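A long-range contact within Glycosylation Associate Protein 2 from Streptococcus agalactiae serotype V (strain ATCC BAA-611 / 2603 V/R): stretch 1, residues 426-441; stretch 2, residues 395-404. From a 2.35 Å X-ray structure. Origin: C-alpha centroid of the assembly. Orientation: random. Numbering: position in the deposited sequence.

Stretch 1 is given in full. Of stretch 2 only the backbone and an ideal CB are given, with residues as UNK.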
# COMPACT_ATOMS: atom_id res chain seq x y z
N ASP B 426 -25.67 1.34 -9.61
CA ASP B 426 -26.76 0.37 -9.64
C ASP B 426 -26.31 -0.85 -10.43
O ASP B 426 -25.25 -0.86 -11.06
CB ASP B 426 -28.04 0.97 -10.22
CG ASP B 426 -27.98 1.12 -11.73
OD1 ASP B 426 -28.06 0.08 -12.44
OD2 ASP B 426 -27.85 2.27 -12.20
N LEU B 427 -27.15 -1.88 -10.41
CA LEU B 427 -26.79 -3.16 -11.00
C LEU B 427 -27.57 -3.47 -12.27
O LEU B 427 -27.68 -4.64 -12.65
CB LEU B 427 -26.99 -4.28 -9.98
CG LEU B 427 -26.01 -4.20 -8.82
CD1 LEU B 427 -26.14 -5.45 -7.99
CD2 LEU B 427 -24.56 -4.00 -9.32
N THR B 428 -28.13 -2.46 -12.94
CA THR B 428 -28.85 -2.76 -14.17
C THR B 428 -27.88 -3.30 -15.22
O THR B 428 -26.68 -3.01 -15.20
CB THR B 428 -29.58 -1.52 -14.70
OG1 THR B 428 -28.66 -0.45 -14.94
CG2 THR B 428 -30.64 -1.05 -13.70
N SER B 429 -28.42 -4.13 -16.12
CA SER B 429 -27.62 -4.60 -17.25
C SER B 429 -27.08 -3.44 -18.08
O SER B 429 -25.97 -3.52 -18.63
CB SER B 429 -28.45 -5.56 -18.11
OG SER B 429 -29.73 -5.01 -18.36
N SER B 430 -27.84 -2.35 -18.18
CA SER B 430 -27.33 -1.15 -18.83
C SER B 430 -26.07 -0.64 -18.13
O SER B 430 -25.06 -0.34 -18.78
CB SER B 430 -28.42 -0.08 -18.86
OG SER B 430 -27.86 1.21 -19.07
N SER B 431 -26.12 -0.52 -16.80
CA SER B 431 -24.93 -0.12 -16.05
C SER B 431 -23.78 -1.10 -16.27
O SER B 431 -22.61 -0.69 -16.34
CB SER B 431 -25.25 -0.02 -14.56
OG SER B 431 -25.81 1.24 -14.23
N SER B 432 -24.09 -2.39 -16.39
CA SER B 432 -23.03 -3.38 -16.58
C SER B 432 -22.24 -3.12 -17.86
O SER B 432 -21.00 -3.15 -17.86
CB SER B 432 -23.63 -4.78 -16.57
OG SER B 432 -23.79 -5.25 -15.25
N GLU B 433 -22.94 -2.83 -18.96
CA GLU B 433 -22.25 -2.53 -20.21
C GLU B 433 -21.52 -1.19 -20.11
O GLU B 433 -20.44 -1.02 -20.70
CB GLU B 433 -23.24 -2.55 -21.38
CG GLU B 433 -23.88 -1.19 -21.75
CD GLU B 433 -24.92 -1.32 -22.86
OE1 GLU B 433 -25.10 -2.46 -23.35
OE2 GLU B 433 -25.55 -0.30 -23.24
N LYS B 434 -22.08 -0.25 -19.36
CA LYS B 434 -21.41 1.03 -19.13
C LYS B 434 -20.07 0.82 -18.42
O LYS B 434 -19.08 1.49 -18.73
CB LYS B 434 -22.31 1.95 -18.30
CG LYS B 434 -23.39 2.69 -19.07
CD LYS B 434 -23.83 3.94 -18.31
CE LYS B 434 -25.04 4.60 -18.95
NZ LYS B 434 -26.13 3.60 -19.18
N LEU B 435 -20.05 -0.08 -17.44
CA LEU B 435 -18.81 -0.38 -16.74
C LEU B 435 -17.81 -1.07 -17.66
O LEU B 435 -16.61 -0.79 -17.61
CB LEU B 435 -19.10 -1.23 -15.50
CG LEU B 435 -17.93 -1.84 -14.72
CD1 LEU B 435 -16.92 -0.76 -14.39
CD2 LEU B 435 -18.42 -2.53 -13.44
N ASN B 436 -18.29 -1.98 -18.51
CA ASN B 436 -17.42 -2.54 -19.54
C ASN B 436 -16.84 -1.43 -20.41
O ASN B 436 -15.63 -1.37 -20.65
CB ASN B 436 -18.18 -3.54 -20.40
CG ASN B 436 -18.33 -4.89 -19.73
OD1 ASN B 436 -17.73 -5.16 -18.70
ND2 ASN B 436 -19.16 -5.76 -20.32
N ASN B 437 -17.70 -0.50 -20.84
CA ASN B 437 -17.24 0.54 -21.75
C ASN B 437 -16.30 1.51 -21.06
O ASN B 437 -15.42 2.10 -21.72
CB ASN B 437 -18.44 1.24 -22.36
CG ASN B 437 -19.19 0.34 -23.34
OD1 ASN B 437 -18.59 -0.53 -23.98
ND2 ASN B 437 -20.50 0.51 -23.44
N TYR B 438 -16.46 1.68 -19.75
CA TYR B 438 -15.55 2.52 -18.96
C TYR B 438 -14.09 2.12 -19.19
O TYR B 438 -13.22 2.98 -19.33
CB TYR B 438 -15.91 2.39 -17.49
CG TYR B 438 -15.23 3.37 -16.58
CD1 TYR B 438 -15.68 4.68 -16.48
CD2 TYR B 438 -14.16 2.98 -15.79
CE1 TYR B 438 -15.08 5.58 -15.62
CE2 TYR B 438 -13.55 3.88 -14.93
CZ TYR B 438 -14.01 5.17 -14.85
OH TYR B 438 -13.41 6.06 -14.00
N PHE B 439 -13.82 0.82 -19.22
CA PHE B 439 -12.46 0.37 -19.47
C PHE B 439 -11.99 0.75 -20.88
O PHE B 439 -10.90 1.33 -21.05
CB PHE B 439 -12.36 -1.15 -19.26
CG PHE B 439 -11.01 -1.72 -19.61
CD1 PHE B 439 -9.99 -1.71 -18.67
CD2 PHE B 439 -10.76 -2.23 -20.87
CE1 PHE B 439 -8.74 -2.22 -18.99
CE2 PHE B 439 -9.52 -2.74 -21.20
CZ PHE B 439 -8.51 -2.74 -20.26
N TRP B 440 -12.79 0.44 -21.91
CA TRP B 440 -12.31 0.61 -23.28
C TRP B 440 -12.21 2.07 -23.70
O TRP B 440 -11.42 2.38 -24.59
CB TRP B 440 -13.20 -0.17 -24.25
CG TRP B 440 -13.15 -1.58 -23.93
CD1 TRP B 440 -14.11 -2.30 -23.30
CD2 TRP B 440 -12.05 -2.48 -24.16
NE1 TRP B 440 -13.69 -3.60 -23.13
CE2 TRP B 440 -12.43 -3.73 -23.65
CE3 TRP B 440 -10.80 -2.35 -24.76
CZ2 TRP B 440 -11.60 -4.85 -23.73
CZ3 TRP B 440 -9.98 -3.46 -24.83
CH2 TRP B 440 -10.37 -4.69 -24.31
N LYS B 441 -12.96 2.97 -23.05
CA LYS B 441 -12.83 4.38 -23.37
C LYS B 441 -11.44 4.90 -23.01
O LYS B 441 -10.87 5.74 -23.71
CB LYS B 441 -13.92 5.20 -22.68
CG LYS B 441 -13.52 6.64 -22.34
CD LYS B 441 -14.46 7.28 -21.32
CE LYS B 441 -14.00 8.68 -20.96
NZ LYS B 441 -14.63 9.73 -21.82
N UNK B 395 -8.50 -9.27 -16.65
CA UNK B 395 -9.88 -8.92 -16.40
C UNK B 395 -10.08 -7.49 -16.88
O UNK B 395 -9.48 -6.56 -16.31
CB UNK B 395 -10.24 -9.08 -14.92
N UNK B 396 -10.88 -7.31 -17.93
CA UNK B 396 -11.15 -5.99 -18.48
C UNK B 396 -12.63 -5.63 -18.49
O UNK B 396 -12.95 -4.43 -18.56
CB UNK B 396 -10.60 -5.91 -19.90
N UNK B 397 -13.52 -6.61 -18.46
CA UNK B 397 -14.95 -6.37 -18.60
C UNK B 397 -15.59 -6.60 -17.24
O UNK B 397 -16.09 -7.69 -16.94
CB UNK B 397 -15.57 -7.27 -19.67
N UNK B 398 -15.55 -5.56 -16.40
CA UNK B 398 -16.02 -5.72 -15.03
C UNK B 398 -17.54 -5.90 -14.98
O UNK B 398 -18.04 -6.76 -14.25
CB UNK B 398 -15.60 -4.51 -14.19
N UNK B 399 -18.27 -5.10 -15.75
CA UNK B 399 -19.71 -5.30 -15.89
C UNK B 399 -20.08 -6.71 -16.32
O UNK B 399 -21.10 -7.25 -15.88
CB UNK B 399 -20.28 -4.30 -16.90
N UNK B 400 -19.25 -7.32 -17.17
CA UNK B 400 -19.44 -8.73 -17.52
C UNK B 400 -19.16 -9.65 -16.34
O UNK B 400 -19.90 -10.61 -16.10
CB UNK B 400 -18.54 -9.11 -18.70
N UNK B 401 -18.08 -9.38 -15.59
CA UNK B 401 -17.82 -10.15 -14.38
C UNK B 401 -19.00 -10.05 -13.43
O UNK B 401 -19.40 -11.04 -12.79
CB UNK B 401 -16.54 -9.67 -13.69
N UNK B 402 -19.59 -8.86 -13.34
CA UNK B 402 -20.76 -8.65 -12.50
C UNK B 402 -21.90 -9.57 -12.92
O UNK B 402 -22.42 -10.35 -12.12
CB UNK B 402 -21.21 -7.19 -12.56
N UNK B 403 -22.28 -9.50 -14.20
CA UNK B 403 -23.39 -10.32 -14.70
C UNK B 403 -23.15 -11.81 -14.48
O UNK B 403 -24.10 -12.56 -14.29
CB UNK B 403 -23.61 -10.05 -16.19
N UNK B 404 -21.89 -12.25 -14.48
CA UNK B 404 -21.61 -13.64 -14.17
C UNK B 404 -22.18 -14.07 -12.81
O UNK B 404 -22.25 -15.27 -12.54
CB UNK B 404 -20.10 -13.88 -14.20

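The helix of residues 429-441 runs roughly antiparallel to a short helix in stretch 2, with 145° between their directions. At position 395 the CA-to-CB bond points away and nothing of stretch 1 lies within 5.5 Å of the ideal CB, so this contact hardly constrains the choice; the residue is Ile 395.

Position 396 points toward stretch 1, its ideal CB 3.6 Å from Phe 439 CE2 and 4.1 Å from Trp 440 CZ2. Such aromatic surroundings suit an apolar side chain, aliphatic or aromatic. The residue is Phe 396. Its CB sits over the face of the Phe 439 ring, 3.7 Å from the centroid, and the two ring planes, 9° apart, are slid so that they barely overlap. Phe 396 CD2 also lies 3.9 Å from Trp 440 CH2.

Position 397 immediately precedes the helix, where Asn, Asp, Ser or Thr is common. Its CB points sideways, and Trp 440 NE1 offers a donor 5.4 Å from it, within reach of a short acceptor. Asn 397 takes up the offer: Trp 440 NE1 donates to Asn 397 OD1 at 3.1 Å, nearly straight at 168°.

At 398 the sideways CB is 3.5 Å from Leu 435 CD2, favouring an apolar residue such as Leu, Ile, Val or Met. Leu 398 packs its CB against that methyl.

Position 399 is the most restrictive. An ideal CB would lie 1.7 Å from Ser 432 O, a clash, so glycine alone fits this backbone. Gly 399 CA makes a straight CA-H...O contact with Ser 432 O at 3.2 Å.

Asn 436 OD1 accepts from the backbone N of 400 at 3.1 Å, which any residue but proline could offer, while Asn 436 ND2, 3.8 Å from the ideal CB of 400, favours a short acceptor such as Ser, Thr, Asn or Asp. In Thr 400, OG1 accepts from Asn 436 ND2 at 2.7 Å.

Position 401 has no neighbour in stretch 1; it is Val 401. Position 402 points toward stretch 1, its CB 4.2 Å from Ser 432 OG, and a small residue suffices: Ala 402.

Position 403 also points toward stretch 1, with Ser 432 OG 4.9 Å from its CB, so a longer polar side chain could reach it. Gln 403 NE2 donates to Ser 432 OG at 2.8 Å. At 404 nothing of stretch 1 lies within 5.5 Å of the ideal CB, so the choice is open; it is Arg 404.

Stretch 2, residues 395-404: IFNLGTVAQR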
# COMPACT_ATOMS: atom_id res chain seq x y z
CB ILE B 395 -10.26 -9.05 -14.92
CG1 ILE B 395 -9.87 -10.43 -14.38
CG2 ILE B 395 -11.76 -8.82 -14.74
CD1 ILE B 395 -10.03 -10.58 -12.90
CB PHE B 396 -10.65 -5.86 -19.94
CG PHE B 396 -9.19 -6.19 -20.14
CD1 PHE B 396 -8.24 -5.94 -19.16
CD2 PHE B 396 -8.76 -6.73 -21.36
CE1 PHE B 396 -6.89 -6.24 -19.38
CE2 PHE B 396 -7.43 -7.03 -21.58
CZ PHE B 396 -6.49 -6.79 -20.59
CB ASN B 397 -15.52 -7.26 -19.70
CG ASN B 397 -14.80 -7.08 -21.04
OD1 ASN B 397 -14.94 -6.05 -21.70
ND2 ASN B 397 -14.02 -8.08 -21.43
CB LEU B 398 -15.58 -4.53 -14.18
CG LEU B 398 -14.22 -4.72 -13.53
CD1 LEU B 398 -13.85 -3.51 -12.67
CD2 LEU B 398 -14.20 -6.00 -12.73
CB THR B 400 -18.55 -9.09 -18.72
OG1 THR B 400 -19.04 -8.43 -19.90
CG2 THR B 400 -18.52 -10.61 -18.94
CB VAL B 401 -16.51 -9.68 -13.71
CG1 VAL B 401 -16.27 -10.43 -12.38
CG2 VAL B 401 -15.33 -9.85 -14.68
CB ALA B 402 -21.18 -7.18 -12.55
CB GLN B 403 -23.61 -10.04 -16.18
CG GLN B 403 -24.03 -8.61 -16.43
CD GLN B 403 -25.44 -8.36 -15.94
OE1 GLN B 403 -26.20 -9.29 -15.75
NE2 GLN B 403 -25.78 -7.09 -15.73
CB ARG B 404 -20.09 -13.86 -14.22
CG ARG B 404 -19.62 -15.29 -14.05
CD ARG B 404 -18.58 -15.35 -12.95
NE ARG B 404 -18.23 -16.71 -12.55
CZ ARG B 404 -18.95 -17.45 -11.71
NH1 ARG B 404 -20.07 -16.97 -11.18
NH2 ARG B 404 -18.54 -18.67 -11.40
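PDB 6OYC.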